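PDB 5XZ4: bumblebee peptidoglycan recognition protein SA, which recognises bacterial peptidoglycan, probably as a receptor in insect innate immunity, with a preference for Dap-type over Lys-type peptidoglycans. Local coordinates for residues P8-W16 and N81-N89; Y33-T41 and M153-I163. One frame throughout, in Å; residues are numbered along the deposited sequence.

In the fold
Both contacts reach the same five-stranded mixed sheet, on opposite sides of the centre of the chain. Contact 1 fastens the N-terminal segment 8-16 to strand 82-84, an outermost strand. Contact 2 packs strand 31-38 against the turn and helix of 153-163. Their centres are 19 Å apart. In contact 2, H37 and S154 stand where zinc-dependent amidase relatives have a histidine and a cysteine that bind zinc. With serine there, this protein is probably a non-catalytic receptor, and the contact probably lies at the cleft floor. Contact 1 is packing that R86 does not join, but the loop after strand 82-84 carries R86, which probably takes part in Dap recognition, as in relatives.

Contact 1. Residues P8-W16 and N81-N89; sequences PQIIGRSEW and NVYEGRGWN
N81 packs its CB against the methyl CD1 of I11, 3.6 Å away. Its amide nitrogen ND2 is held by D79. A water bridges the segments by donating to Q9 O and accepting from V82 N. V82 turns CG1 to CG1 of I10 and CG2 to the ring of P8. Helix 118-134 also touches this apolar patch through L127. The carbonyl of V82 takes the backbone N of I11, N to O 2.8 Å. Y83 is the aromatic centre of the contact. I11 CD1 sits over one face of its ring, 3.8 Å from the centroid. The extended end of I11 (chi2 171°) carries the methyl there. At CD2, the Y83 edge turns to the face of W16 near CD1 in an offset edge-to-face pair, with planes at 67°. Y83 OH is bonded to D79. I11 O receives E84 N, also at 2.8 Å. With the I11 N bond this makes a single parallel bridge between I11 and Y83, which adds one residue of the N-terminal segment to the edge of the mixed sheet. The disulfide C7-C130, whose C7 directly precedes P8, ties the chain start to helix 118-134. The carboxylate of E84 reaches back to the start of the short helical turn 13-16. Its OE1 accepts R13 N at 3.0 Å, using the anti lone pair. E84 O takes the indole NE1 of W16 at 2.8 Å. That bond is bent, with the donor tilted 35° from the carbonyl plane. G85 follows along the W16 edge with its CA, while its O lies at the edge of the R13 guanidinium, which forms a salt bridge with D69. Further on, W88 brings NE1 to 4.2 Å from I10 CD1, and its ring meets F74 edge-to-face.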
ATOM      1  N   PRO A   8     -14.251   1.566   1.070  1.00 30.12           N
ATOM      2  CA  PRO A   8     -13.967   2.746   0.228  1.00 26.62           C
ATOM      3  C   PRO A   8     -14.145   2.399  -1.252  1.00 24.17           C
ATOM      4  O   PRO A   8     -14.117   1.216  -1.609  1.00 21.26           O
ATOM      5  CB  PRO A   8     -12.505   3.085   0.540  1.00 29.19           C
ATOM      6  CG  PRO A   8     -11.929   1.883   1.204  1.00 28.45           C
ATOM      7  CD  PRO A   8     -13.058   1.112   1.816  1.00 28.71           C
ATOM      8  N   GLN A   9     -14.386   3.414  -2.082  1.00 20.05           N
ATOM      9  CA  GLN A   9     -14.537   3.220  -3.534  1.00 19.52           C
ATOM     10  C   GLN A   9     -13.159   3.264  -4.200  1.00 18.79           C
ATOM     11  O   GLN A   9     -12.606   4.349  -4.480  1.00 19.81           O
ATOM     12  CB  GLN A   9     -15.474   4.260  -4.153  1.00 20.78           C
ATOM     13  CG  GLN A   9     -16.923   4.096  -3.724  1.00 22.72           C
ATOM     14  CD  GLN A   9     -17.817   5.181  -4.280  1.00 25.12           C
ATOM     15  OE1 GLN A   9     -17.533   6.371  -4.137  1.00 31.79           O
ATOM     16  NE2 GLN A   9     -18.910   4.777  -4.906  1.00 26.62           N
ATOM     17  N   ILE A  10     -12.630   2.083  -4.482  1.00 15.41           N
ATOM     18  CA  ILE A  10     -11.239   1.963  -4.960  1.00 13.07           C
ATOM     19  C   ILE A  10     -11.117   2.436  -6.419  1.00 12.99           C
ATOM     20  O   ILE A  10     -11.966   2.107  -7.251  1.00 13.72           O
ATOM     21  CB  ILE A  10     -10.725   0.508  -4.789  1.00 13.52           C
ATOM     22  CG1 ILE A  10     -10.751   0.105  -3.285  1.00 13.23           C
ATOM     23  CG2 ILE A  10      -9.344   0.327  -5.430  1.00 13.53           C
ATOM     24  CD1 ILE A  10     -10.642  -1.388  -3.005  1.00 16.12           C
ATOM     25  N   ILE A  11     -10.046   3.188  -6.696  1.00 11.43           N
ATOM     26  CA  ILE A  11      -9.739   3.625  -8.054  1.00 11.62           C
ATOM     27  C   ILE A  11      -8.962   2.491  -8.719  1.00 10.55           C
ATOM     28  O   ILE A  11      -7.798   2.209  -8.349  1.00 11.83           O
ATOM     29  CB  ILE A  11      -8.955   4.950  -8.057  1.00 12.09           C
ATOM     30  CG1 ILE A  11      -9.809   6.040  -7.387  1.00 14.04           C
ATOM     31  CG2 ILE A  11      -8.557   5.323  -9.478  1.00 12.32           C
ATOM     32  CD1 ILE A  11      -9.120   7.352  -7.105  1.00 13.81           C
ATOM     33  N   GLY A  12      -9.604   1.820  -9.671  1.00 10.79           N
ATOM     34  CA  GLY A  12      -9.047   0.669 -10.348  1.00 11.22           C
ATOM     35  C   GLY A  12      -7.775   1.025 -11.091  1.00 10.56           C
ATOM     36  O   GLY A  12      -7.611   2.179 -11.530  1.00 10.34           O
ATOM     37  N   ARG A  13      -6.908   0.041 -11.278  1.00  9.59           N
ATOM     38  CA  ARG A  13      -5.611   0.277 -11.961  1.00  9.69           C
ATOM     39  C   ARG A  13      -5.775   0.974 -13.329  1.00 10.13           C
ATOM     40  O   ARG A  13      -5.044   1.951 -13.642  1.00  9.56           O
ATOM     41  CB  ARG A  13      -4.836  -1.019 -12.087  1.00  9.66           C
ATOM     42  CG  ARG A  13      -3.387  -0.848 -12.539  1.00  8.39           C
ATOM     43  CD  ARG A  13      -2.699  -2.211 -12.717  1.00  9.15           C
ATOM     44  NE  ARG A  13      -1.308  -2.044 -13.187  1.00  9.40           N
ATOM     45  CZ  ARG A  13      -0.969  -1.720 -14.439  1.00  9.00           C
ATOM     46  NH1 ARG A  13       0.319  -1.543 -14.739  1.00  9.84           N
ATOM     47  NH2 ARG A  13      -1.913  -1.591 -15.371  1.00  9.83           N
ATOM     48  N   SER A  14      -6.744   0.538 -14.130  1.00 10.41           N
ATOM     49  CA  SER A  14      -6.928   1.090 -15.489  1.00 11.88           C
ATOM     50  C   SER A  14      -7.480   2.521 -15.458  1.00 11.21           C
ATOM     51  O   SER A  14      -7.502   3.209 -16.479  1.00 12.39           O
ATOM     52  CB  SER A  14      -7.817   0.179 -16.331  1.00 15.03           C
ATOM     53  OG  SER A  14      -9.145   0.133 -15.815  1.00 20.95           O
ATOM     54  N   GLU A  15      -7.928   2.977 -14.295  1.00 10.79           N
ATOM     55  CA  GLU A  15      -8.404   4.346 -14.158  1.00 11.06           C
ATOM     56  C   GLU A  15      -7.263   5.351 -13.990  1.00 10.87           C
ATOM     57  O   GLU A  15      -7.468   6.561 -14.159  1.00 11.54           O
ATOM     58  CB  GLU A  15      -9.378   4.476 -12.986  1.00 12.23           C
ATOM     59  CG  GLU A  15     -10.565   3.503 -12.986  1.00 15.07           C
ATOM     60  CD  GLU A  15     -11.557   3.786 -11.872  1.00 18.33           C
ATOM     61  OE1 GLU A  15     -11.899   2.841 -11.125  1.00 19.85           O
ATOM     62  OE2 GLU A  15     -11.992   4.947 -11.739  1.00 20.59           O
ATOM     63  N   TRP A  16      -6.062   4.868 -13.633  1.00  9.37           N
ATOM     64  CA  TRP A  16      -4.906   5.765 -13.477  1.00  8.87           C
ATOM     65  C   TRP A  16      -3.733   5.527 -14.425  1.00  8.51           C
ATOM     66  O   TRP A  16      -2.843   6.366 -14.480  1.00  8.65           O
ATOM     67  CB  TRP A  16      -4.439   5.879 -11.998  1.00  8.84           C
ATOM     68  CG  TRP A  16      -3.984   4.599 -11.346  1.00  8.17           C
ATOM     69  CD1 TRP A  16      -4.721   3.796 -10.491  1.00  8.21           C
ATOM     70  CD2 TRP A  16      -2.682   3.999 -11.436  1.00  8.04           C
ATOM     71  NE1 TRP A  16      -3.950   2.747 -10.057  1.00  8.44           N
ATOM     72  CE2 TRP A  16      -2.700   2.829 -10.623  1.00  7.93           C
ATOM     73  CE3 TRP A  16      -1.483   4.330 -12.116  1.00  8.45           C
ATOM     74  CZ2 TRP A  16      -1.590   1.981 -10.496  1.00  8.67           C
ATOM     75  CZ3 TRP A  16      -0.360   3.490 -11.976  1.00  8.75           C
ATOM     76  CH2 TRP A  16      -0.431   2.309 -11.180  1.00  8.48           C
ATOM     77  N   ASN A  81      -8.117   8.995  -1.332  1.00 10.61           N
ATOM     78  CA  ASN A  81      -8.518   7.876  -2.183  1.00 10.61           C
ATOM     79  C   ASN A  81      -7.535   6.722  -2.141  1.00  9.47           C
ATOM     80  O   ASN A  81      -6.335   6.904  -1.867  1.00  9.67           O
ATOM     81  CB  ASN A  81      -8.728   8.346  -3.623  1.00 11.65           C
ATOM     82  CG  ASN A  81      -9.978   9.178  -3.777  1.00 13.35           C
ATOM     83  OD1 ASN A  81     -11.054   8.802  -3.290  1.00 17.62           O
ATOM     84  ND2 ASN A  81      -9.838  10.322  -4.418  1.00 14.60           N
ATOM     85  N   VAL A  82      -8.072   5.535  -2.408  1.00  9.42           N
ATOM     86  CA  VAL A  82      -7.284   4.311  -2.543  1.00  8.93           C
ATOM     87  C   VAL A  82      -7.105   4.017  -4.035  1.00  8.53           C
ATOM     88  O   VAL A  82      -8.089   3.973  -4.782  1.00  9.43           O
ATOM     89  CB  VAL A  82      -7.996   3.113  -1.847  1.00  9.00           C
ATOM     90  CG1 VAL A  82      -7.184   1.825  -2.015  1.00  9.57           C
ATOM     91  CG2 VAL A  82      -8.233   3.395  -0.366  1.00 10.05           C
ATOM     92  N   TYR A  83      -5.853   3.788  -4.435  1.00  8.16           N
ATOM     93  CA  TYR A  83      -5.495   3.467  -5.813  1.00  8.10           C
ATOM     94  C   TYR A  83      -5.051   1.997  -5.895  1.00  7.36           C
ATOM     95  O   TYR A  83      -4.131   1.586  -5.179  1.00  7.96           O
ATOM     96  CB  TYR A  83      -4.356   4.412  -6.301  1.00  8.89           C
ATOM     97  CG  TYR A  83      -4.820   5.839  -6.423  1.00  8.78           C
ATOM     98  CD1 TYR A  83      -4.975   6.647  -5.290  1.00  9.23           C
ATOM     99  CD2 TYR A  83      -5.179   6.364  -7.672  1.00  9.68           C
ATOM    100  CE1 TYR A  83      -5.488   7.947  -5.384  1.00  9.36           C
ATOM    101  CE2 TYR A  83      -5.679   7.655  -7.792  1.00 10.01           C
ATOM    102  CZ  TYR A  83      -5.851   8.443  -6.664  1.00  9.49           C
ATOM    103  OH  TYR A  83      -6.383   9.710  -6.826  1.00 12.04           O
ATOM    104  N   GLU A  84      -5.667   1.219  -6.774  1.00  7.96           N
ATOM    105  CA  GLU A  84      -5.292  -0.185  -6.959  1.00  7.79           C
ATOM    106  C   GLU A  84      -4.004  -0.301  -7.750  1.00  7.92           C
ATOM    107  O   GLU A  84      -3.926   0.231  -8.850  1.00  9.48           O
ATOM    108  CB  GLU A  84      -6.415  -0.942  -7.666  1.00  8.46           C
ATOM    109  CG  GLU A  84      -6.123  -2.419  -7.831  1.00  9.28           C
ATOM    110  CD  GLU A  84      -7.032  -3.105  -8.816  1.00 10.65           C
ATOM    111  OE1 GLU A  84      -7.430  -2.504  -9.840  1.00 11.82           O
ATOM    112  OE2 GLU A  84      -7.379  -4.274  -8.572  1.00 13.34           O
ATOM    113  N   GLY A  85      -3.017  -0.999  -7.181  1.00  7.52           N
ATOM    114  CA  GLY A  85      -1.782  -1.339  -7.884  1.00  7.30           C
ATOM    115  C   GLY A  85      -1.890  -2.786  -8.329  1.00  7.10           C
ATOM    116  O   GLY A  85      -2.763  -3.132  -9.126  1.00  7.92           O
ATOM    117  N   ARG A  86      -1.096  -3.652  -7.680  1.00  6.68           N
ATOM    118  CA  ARG A  86      -1.229  -5.090  -7.912  1.00  7.51           C
ATOM    119  C   ARG A  86      -2.546  -5.673  -7.332  1.00  7.84           C
ATOM    120  O   ARG A  86      -2.948  -6.768  -7.755  1.00  9.81           O
ATOM    121  CB  ARG A  86      -0.030  -5.840  -7.350  1.00  7.23           C
ATOM    122  CG  ARG A  86       1.249  -5.539  -8.104  1.00  7.82           C
ATOM    123  CD  ARG A  86       2.468  -6.189  -7.472  1.00  8.08           C
ATOM    124  NE  ARG A  86       3.685  -5.806  -8.220  1.00  8.16           N
ATOM    125  CZ  ARG A  86       4.645  -6.638  -8.626  1.00  8.33           C
ATOM    126  NH1 ARG A  86       4.653  -7.944  -8.328  1.00  8.86           N
ATOM    127  NH2 ARG A  86       5.651  -6.131  -9.351  1.00  9.43           N
ATOM    128  N   GLY A  87      -3.176  -4.959  -6.389  1.00  7.35           N
ATOM    129  CA  GLY A  87      -4.501  -5.306  -5.889  1.00  7.99           C
ATOM    130  C   GLY A  87      -4.486  -6.366  -4.801  1.00  8.63           C
ATOM    131  O   GLY A  87      -3.465  -6.717  -4.234  1.00  9.44           O
ATOM    132  N   TRP A  88      -5.677  -6.893  -4.537  1.00  8.80           N
ATOM    133  CA  TRP A  88      -5.843  -7.843  -3.434  1.00  9.19           C
ATOM    134  C   TRP A  88      -5.222  -9.204  -3.683  1.00 10.32           C
ATOM    135  O   TRP A  88      -4.970  -9.934  -2.730  1.00 13.03           O
ATOM    136  CB  TRP A  88      -7.334  -8.095  -3.191  1.00 10.25           C
ATOM    137  CG  TRP A  88      -8.111  -6.990  -2.585  1.00  9.79           C
ATOM    138  CD1 TRP A  88      -9.234  -6.373  -3.133  1.00 11.37           C
ATOM    139  CD2 TRP A  88      -7.948  -6.429  -1.263  1.00 10.08           C
ATOM    140  NE1 TRP A  88      -9.737  -5.450  -2.233  1.00 12.78           N
ATOM    141  CE2 TRP A  88      -8.975  -5.452  -1.096  1.00 11.14           C
ATOM    142  CE3 TRP A  88      -7.010  -6.625  -0.217  1.00 10.31           C
ATOM    143  CZ2 TRP A  88      -9.117  -4.703   0.090  1.00 11.91           C
ATOM    144  CZ3 TRP A  88      -7.148  -5.869   0.958  1.00 12.10           C
ATOM    145  CH2 TRP A  88      -8.198  -4.907   1.082  1.00 11.69           C
ATOM    146  N   ASN A  89      -4.975  -9.575  -4.934  1.00 10.70           N
ATOM    147  CA  ASN A  89      -4.801 -10.991  -5.278  1.00 11.20           C
ATOM    148  C   ASN A  89      -3.437 -11.411  -5.822  1.00 11.85           C
ATOM    149  O   ASN A  89      -3.226 -12.590  -6.125  1.00 11.45           O
ATOM    150  CB  ASN A  89      -5.927 -11.432  -6.213  1.00 11.71           C
ATOM    151  CG  ASN A  89      -7.260 -11.580  -5.490  1.00 13.56           C
ATOM    152  OD1 ASN A  89      -7.545 -12.619  -4.883  1.00 15.17           O
ATOM    153  ND2 ASN A  89      -8.068 -10.541  -5.534  1.00 11.65           N
TER
HETATM  154  O   HOH W   1     -10.939   5.408  -2.450  1.00 26.60           O

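Contact 2. Residues Y33-T41 and M153-I163; sequences YVIIHHTVT and MSPGSKLQKQI
H38 lays its imidazole flat over the peptide between P155 and G156. P155 C and G156 N both sit over the ring centre, with P155 C 3.5 Å above the plane. G156 CA adds an off-centre CH-pi contact to the same face. V40 N lies on the opposite face, toward the rim. H38 CG stands between the backbone N and the carbonyl carbon (chi1 69°), which swings the ring onto the turn. The bond from F111 N to H38 ND1 helps to fix the ring rotation. S154 joins both histidines through its hydroxyl. Its OG is 2.9 Å from H37 ND1 in a hydrogen bond whose donor could be either atom. S154 OG also accepts the backbone N of H38 at 3.1 Å. Two bonds therefore grip this buried hydroxyl. The other ring nitrogen of H37, NE2, is bonded to T95 OG1. A cis peptide precedes P155 and bends the chain beside the strand, so that P155 CB rests 3.5 Å from I36 O. G156 then takes the N-cap position of helix 157-163. This helix runs roughly antiparallel to strand 33-38, at 149° and 9.3 Å between axes. I36 faces it and slides past I163, with I36 CG1 4.0 Å from I163 CD1. I36 CG2 meets P155 CB and L159 CD2. H37 stands where zinc-dependent amidase relatives have a zinc ligand. S154 replaces their ligand cysteine, and A146, which touches H37, appears to replace a second histidine. The H37-S154 bond thus probably occupies the enzymes' zinc corner at the base of the peptidoglycan-binding cleft.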
ATOM      1  N   TYR A  33      -1.088 -10.877   6.480  1.00 12.15           N
ATOM      2  CA  TYR A  33      -0.370  -9.620   6.806  1.00 11.31           C
ATOM      3  C   TYR A  33      -0.775  -8.462   5.907  1.00  9.33           C
ATOM      4  O   TYR A  33      -1.068  -8.655   4.726  1.00  9.64           O
ATOM      5  CB  TYR A  33       1.156  -9.786   6.691  1.00 12.63           C
ATOM      6  CG  TYR A  33       1.757 -10.726   7.706  1.00 13.21           C
ATOM      7  CD1 TYR A  33       2.141 -10.260   8.973  1.00 14.54           C
ATOM      8  CD2 TYR A  33       1.963 -12.074   7.391  1.00 13.93           C
ATOM      9  CE1 TYR A  33       2.672 -11.146   9.931  1.00 15.92           C
ATOM     10  CE2 TYR A  33       2.520 -12.959   8.317  1.00 15.76           C
ATOM     11  CZ  TYR A  33       2.869 -12.487   9.579  1.00 17.30           C
ATOM     12  OH  TYR A  33       3.393 -13.383  10.496  1.00 21.43           O
ATOM     13  N   VAL A  34      -0.742  -7.265   6.486  1.00  9.16           N
ATOM     14  CA  VAL A  34      -0.731  -6.016   5.714  1.00  8.63           C
ATOM     15  C   VAL A  34       0.577  -5.317   6.085  1.00  8.97           C
ATOM     16  O   VAL A  34       0.861  -5.139   7.283  1.00  9.37           O
ATOM     17  CB  VAL A  34      -1.949  -5.138   6.053  1.00  8.52           C
ATOM     18  CG1 VAL A  34      -1.841  -3.750   5.425  1.00  9.62           C
ATOM     19  CG2 VAL A  34      -3.238  -5.792   5.593  1.00 10.03           C
ATOM     20  N   ILE A  35       1.333  -4.866   5.056  1.00  8.60           N
ATOM     21  CA  ILE A  35       2.573  -4.132   5.310  1.00  8.11           C
ATOM     22  C   ILE A  35       2.334  -2.667   4.941  1.00  6.84           C
ATOM     23  O   ILE A  35       1.894  -2.355   3.814  1.00  8.01           O
ATOM     24  CB  ILE A  35       3.777  -4.637   4.481  1.00  8.49           C
ATOM     25  CG1 ILE A  35       3.872  -6.151   4.404  1.00  9.67           C
ATOM     26  CG2 ILE A  35       5.064  -4.005   4.985  1.00  8.84           C
ATOM     27  CD1 ILE A  35       4.110  -6.860   5.715  1.00 11.64           C
ATOM     28  N   ILE A  36       2.618  -1.765   5.868  1.00  7.38           N
ATOM     29  CA  ILE A  36       2.495  -0.322   5.645  1.00  7.12           C
ATOM     30  C   ILE A  36       3.828   0.286   5.199  1.00  7.54           C
ATOM     31  O   ILE A  36       4.886   0.051   5.834  1.00  8.25           O
ATOM     32  CB  ILE A  36       1.951   0.416   6.901  1.00  7.34           C
ATOM     33  CG1 ILE A  36       0.623  -0.212   7.392  1.00  8.12           C
ATOM     34  CG2 ILE A  36       1.812   1.922   6.640  1.00  8.78           C
ATOM     35  CD1 ILE A  36      -0.534  -0.153   6.395  1.00  8.67           C
ATOM     36  N   HIS A  37       3.767   0.996   4.071  1.00  7.77           N
ATOM     37  CA  HIS A  37       4.946   1.652   3.474  1.00  7.67           C
ATOM     38  C   HIS A  37       4.685   3.134   3.272  1.00  7.49           C
ATOM     39  O   HIS A  37       3.521   3.549   3.230  1.00  7.82           O
ATOM     40  CB  HIS A  37       5.234   1.067   2.078  1.00  8.19           C
ATOM     41  CG  HIS A  37       5.970  -0.235   2.090  1.00  8.41           C
ATOM     42  ND1 HIS A  37       7.347  -0.297   2.082  1.00  8.76           N
ATOM     43  CD2 HIS A  37       5.538  -1.519   2.076  1.00  8.80           C
ATOM     44  CE1 HIS A  37       7.728  -1.564   2.067  1.00  9.71           C
ATOM     45  NE2 HIS A  37       6.651  -2.327   2.078  1.00  9.20           N
ATOM     46  N   HIS A  38       5.753   3.916   3.089  1.00  8.65           N
ATOM     47  CA  HIS A  38       5.630   5.211   2.410  1.00  8.40           C
ATOM     48  C   HIS A  38       6.349   5.155   1.083  1.00  8.42           C
ATOM     49  O   HIS A  38       7.263   4.349   0.911  1.00  9.71           O
ATOM     50  CB  HIS A  38       6.059   6.391   3.299  1.00  9.61           C
ATOM     51  CG  HIS A  38       7.538   6.483   3.609  1.00  9.90           C
ATOM     52  ND1 HIS A  38       8.073   7.577   4.257  1.00 10.98           N
ATOM     53  CD2 HIS A  38       8.581   5.646   3.371  1.00 10.74           C
ATOM     54  CE1 HIS A  38       9.380   7.407   4.411  1.00 10.27           C
ATOM     55  NE2 HIS A  38       9.709   6.233   3.897  1.00 12.15           N
ATOM     56  N   THR A  39       5.941   5.994   0.126  1.00  8.42           N
ATOM     57  CA  THR A  39       6.574   5.956  -1.212  1.00  8.04           C
ATOM     58  C   THR A  39       7.868   6.739  -1.322  1.00  8.65           C
ATOM     59  O   THR A  39       8.632   6.499  -2.280  1.00 10.34           O
ATOM     60  CB  THR A  39       5.621   6.466  -2.292  1.00  8.04           C
ATOM     61  OG1 THR A  39       5.311   7.834  -2.000  1.00  8.49           O
ATOM     62  CG2 THR A  39       4.321   5.595  -2.357  1.00  8.24           C
ATOM     63  N   VAL A  40       8.067   7.683  -0.389  1.00  9.45           N
ATOM     64  CA  VAL A  40       9.183   8.670  -0.391  1.00 10.72           C
ATOM     65  C   VAL A  40       9.010   9.718  -1.496  1.00 10.63           C
ATOM     66  O   VAL A  40       9.856  10.606  -1.653  1.00 12.96           O
ATOM     67  CB  VAL A  40      10.602   8.014  -0.445  1.00 11.43           C
ATOM     68  CG1 VAL A  40      11.735   8.995  -0.151  1.00 14.47           C
ATOM     69  CG2 VAL A  40      10.703   6.900   0.569  1.00 13.74           C
ATOM     70  N   THR A  41       7.924   9.667  -2.246  1.00 10.26           N
ATOM     71  CA  THR A  41       7.622  10.708  -3.228  1.00 10.59           C
ATOM     72  C   THR A  41       7.069  11.943  -2.517  1.00 10.85           C
ATOM     73  O   THR A  41       6.815  11.947  -1.310  1.00 11.82           O
ATOM     74  CB  THR A  41       6.613  10.230  -4.290  1.00 10.09           C
ATOM     75  OG1 THR A  41       5.337   9.957  -3.676  1.00 10.72           O
ATOM     76  CG2 THR A  41       7.093   8.988  -4.994  1.00 10.59           C
ATOM     77  N   MET A 153      13.780   2.449   6.115  1.00 16.28           N
ATOM     78  CA  MET A 153      13.123   3.454   6.967  1.00 17.42           C
ATOM     79  C   MET A 153      11.598   3.545   6.743  1.00 15.49           C
ATOM     80  O   MET A 153      10.882   4.113   7.570  1.00 16.67           O
ATOM     81  CB  MET A 153      13.825   4.823   6.894  1.00 22.45           C
ATOM     82  CG  MET A 153      15.205   4.836   7.571  1.00 27.52           C
ATOM     83  SD  MET A 153      15.235   4.436   9.342  1.00 33.22           S
ATOM     84  CE  MET A 153      14.831   6.023  10.064  1.00 32.93           C
ATOM     85  N   SER A 154      11.112   2.919   5.669  1.00 13.60           N
ATOM     86  CA  SER A 154       9.660   2.867   5.355  1.00 12.72           C
ATOM     87  C   SER A 154       8.884   2.220   6.537  1.00 12.37           C
ATOM     88  O   SER A 154       9.323   1.172   7.059  1.00 12.18           O
ATOM     89  CB  SER A 154       9.490   2.074   4.064  1.00 11.95           C
ATOM     90  OG  SER A 154       8.123   2.053   3.666  1.00 11.63           O
ATOM     91  N   PRO A 155       7.754   2.791   6.995  1.00 11.01           N
ATOM     92  CA  PRO A 155       6.935   3.810   6.349  1.00 10.91           C
ATOM     93  C   PRO A 155       7.216   5.233   6.839  1.00 11.64           C
ATOM     94  O   PRO A 155       6.358   6.113   6.694  1.00 11.50           O
ATOM     95  CB  PRO A 155       5.515   3.382   6.783  1.00 10.64           C
ATOM     96  CG  PRO A 155       5.730   2.912   8.203  1.00 10.35           C
ATOM     97  CD  PRO A 155       7.022   2.139   8.106  1.00 11.74           C
ATOM     98  N   GLY A 156       8.396   5.434   7.424  1.00 12.90           N
ATOM     99  CA  GLY A 156       8.774   6.696   8.050  1.00 13.95           C
ATOM    100  C   GLY A 156       8.417   6.694   9.519  1.00 15.29           C
ATOM    101  O   GLY A 156       7.372   6.164   9.911  1.00 15.37           O
ATOM    102  N   SER A 157       9.280   7.275  10.340  1.00 17.45           N
ATOM    103  CA  SER A 157       9.097   7.211  11.786  1.00 18.11           C
ATOM    104  C   SER A 157       7.750   7.743  12.270  1.00 15.97           C
ATOM    105  O   SER A 157       7.149   7.171  13.180  1.00 18.13           O
ATOM    106  CB  SER A 157      10.244   7.925  12.496  1.00 21.24           C
ATOM    107  OG  SER A 157      11.446   7.211  12.285  1.00 26.34           O
ATOM    108  N   LYS A 158       7.272   8.826  11.655  1.00 16.84           N
ATOM    109  CA  LYS A 158       6.025   9.424  12.087  1.00 16.80           C
ATOM    110  C   LYS A 158       4.800   8.554  11.751  1.00 15.90           C
ATOM    111  O   LYS A 158       3.947   8.347  12.607  1.00 17.13           O
ATOM    112  CB  LYS A 158       5.876  10.847  11.548  1.00 18.64           C
ATOM    113  CG  LYS A 158       4.782  11.646  12.218  1.00 23.85           C
ATOM    114  CD  LYS A 158       5.216  12.250  13.548  1.00 28.03           C
ATOM    115  CE  LYS A 158       4.087  13.064  14.163  1.00 31.44           C
ATOM    116  NZ  LYS A 158       4.352  13.329  15.598  1.00 31.96           N
ATOM    117  N   LEU A 159       4.744   8.039  10.513  1.00 13.76           N
ATOM    118  CA  LEU A 159       3.667   7.142  10.106  1.00 13.37           C
ATOM    119  C   LEU A 159       3.732   5.835  10.901  1.00 13.05           C
ATOM    120  O   LEU A 159       2.690   5.289  11.265  1.00 12.83           O
ATOM    121  CB  LEU A 159       3.690   6.888   8.599  1.00 11.91           C
ATOM    122  CG  LEU A 159       2.636   5.946   8.018  1.00 11.03           C
ATOM    123  CD1 LEU A 159       1.196   6.231   8.429  1.00 10.86           C
ATOM    124  CD2 LEU A 159       2.764   6.032   6.512  1.00 11.02           C
ATOM    125  N   GLN A 160       4.941   5.348  11.171  1.00 14.43           N
ATOM    126  CA  GLN A 160       5.112   4.167  12.024  1.00 15.27           C
ATOM    127  C   GLN A 160       4.442   4.350  13.396  1.00 15.89           C
ATOM    128  O   GLN A 160       3.753   3.447  13.878  1.00 15.97           O
ATOM    129  CB  GLN A 160       6.587   3.795  12.149  1.00 14.82           C
ATOM    130  CG  GLN A 160       6.850   2.569  13.030  1.00 15.09           C
ATOM    131  CD  GLN A 160       6.432   1.259  12.376  1.00 15.61           C
ATOM    132  OE1 GLN A 160       6.211   1.193  11.175  1.00 16.56           O
ATOM    133  NE2 GLN A 160       6.337   0.201  13.165  1.00 16.47           N
ATOM    134  N   LYS A 161       4.629   5.520  14.010  1.00 16.59           N
ATOM    135  CA  LYS A 161       3.941   5.852  15.268  1.00 16.85           C
ATOM    136  C   LYS A 161       2.416   5.883  15.082  1.00 14.68           C
ATOM    137  O   LYS A 161       1.673   5.349  15.908  1.00 16.58           O
ATOM    138  CB  LYS A 161       4.463   7.179  15.855  1.00 20.48           C
ATOM    139  CG  LYS A 161       5.881   7.090  16.404  1.00 26.57           C
ATOM    140  CD  LYS A 161       6.379   8.388  17.033  1.00 30.03           C
ATOM    141  CE  LYS A 161       7.763   8.222  17.662  1.00 32.85           C
ATOM    142  NZ  LYS A 161       8.855   8.049  16.655  1.00 35.90           N
ATOM    143  N   GLN A 162       1.941   6.469  13.977  1.00 13.93           N
ATOM    144  CA  GLN A 162       0.509   6.617  13.747  1.00 13.61           C
ATOM    145  C   GLN A 162      -0.236   5.268  13.624  1.00 13.11           C
ATOM    146  O   GLN A 162      -1.337   5.115  14.136  1.00 13.62           O
ATOM    147  CB  GLN A 162       0.250   7.493  12.504  1.00 14.21           C
ATOM    148  CG  GLN A 162       0.674   8.958  12.670  1.00 15.80           C
ATOM    149  CD  GLN A 162       0.553   9.738  11.360  1.00 16.19           C
ATOM    150  OE1 GLN A 162       1.373   9.592  10.458  1.00 17.05           O
ATOM    151  NE2 GLN A 162      -0.461  10.572  11.272  1.00 18.13           N
ATOM    152  N   ILE A 163       0.353   4.289  12.940  1.00 12.51           N
ATOM    153  CA  ILE A 163      -0.320   2.997  12.766  1.00 11.86           C
ATOM    154  C   ILE A 163      -0.454   2.180  14.066  1.00 12.14           C
ATOM    155  O   ILE A 163      -1.297   1.281  14.127  1.00 11.58           O
ATOM    156  CB  ILE A 163       0.276   2.131  11.627  1.00 11.21           C
ATOM    157  CG1 ILE A 163       1.698   1.664  11.952  1.00 12.03           C
ATOM    158  CG2 ILE A 163       0.213   2.870  10.294  1.00 12.01           C
ATOM    159  CD1 ILE A 163       2.279   0.707  10.928  1.00 13.47           C
TER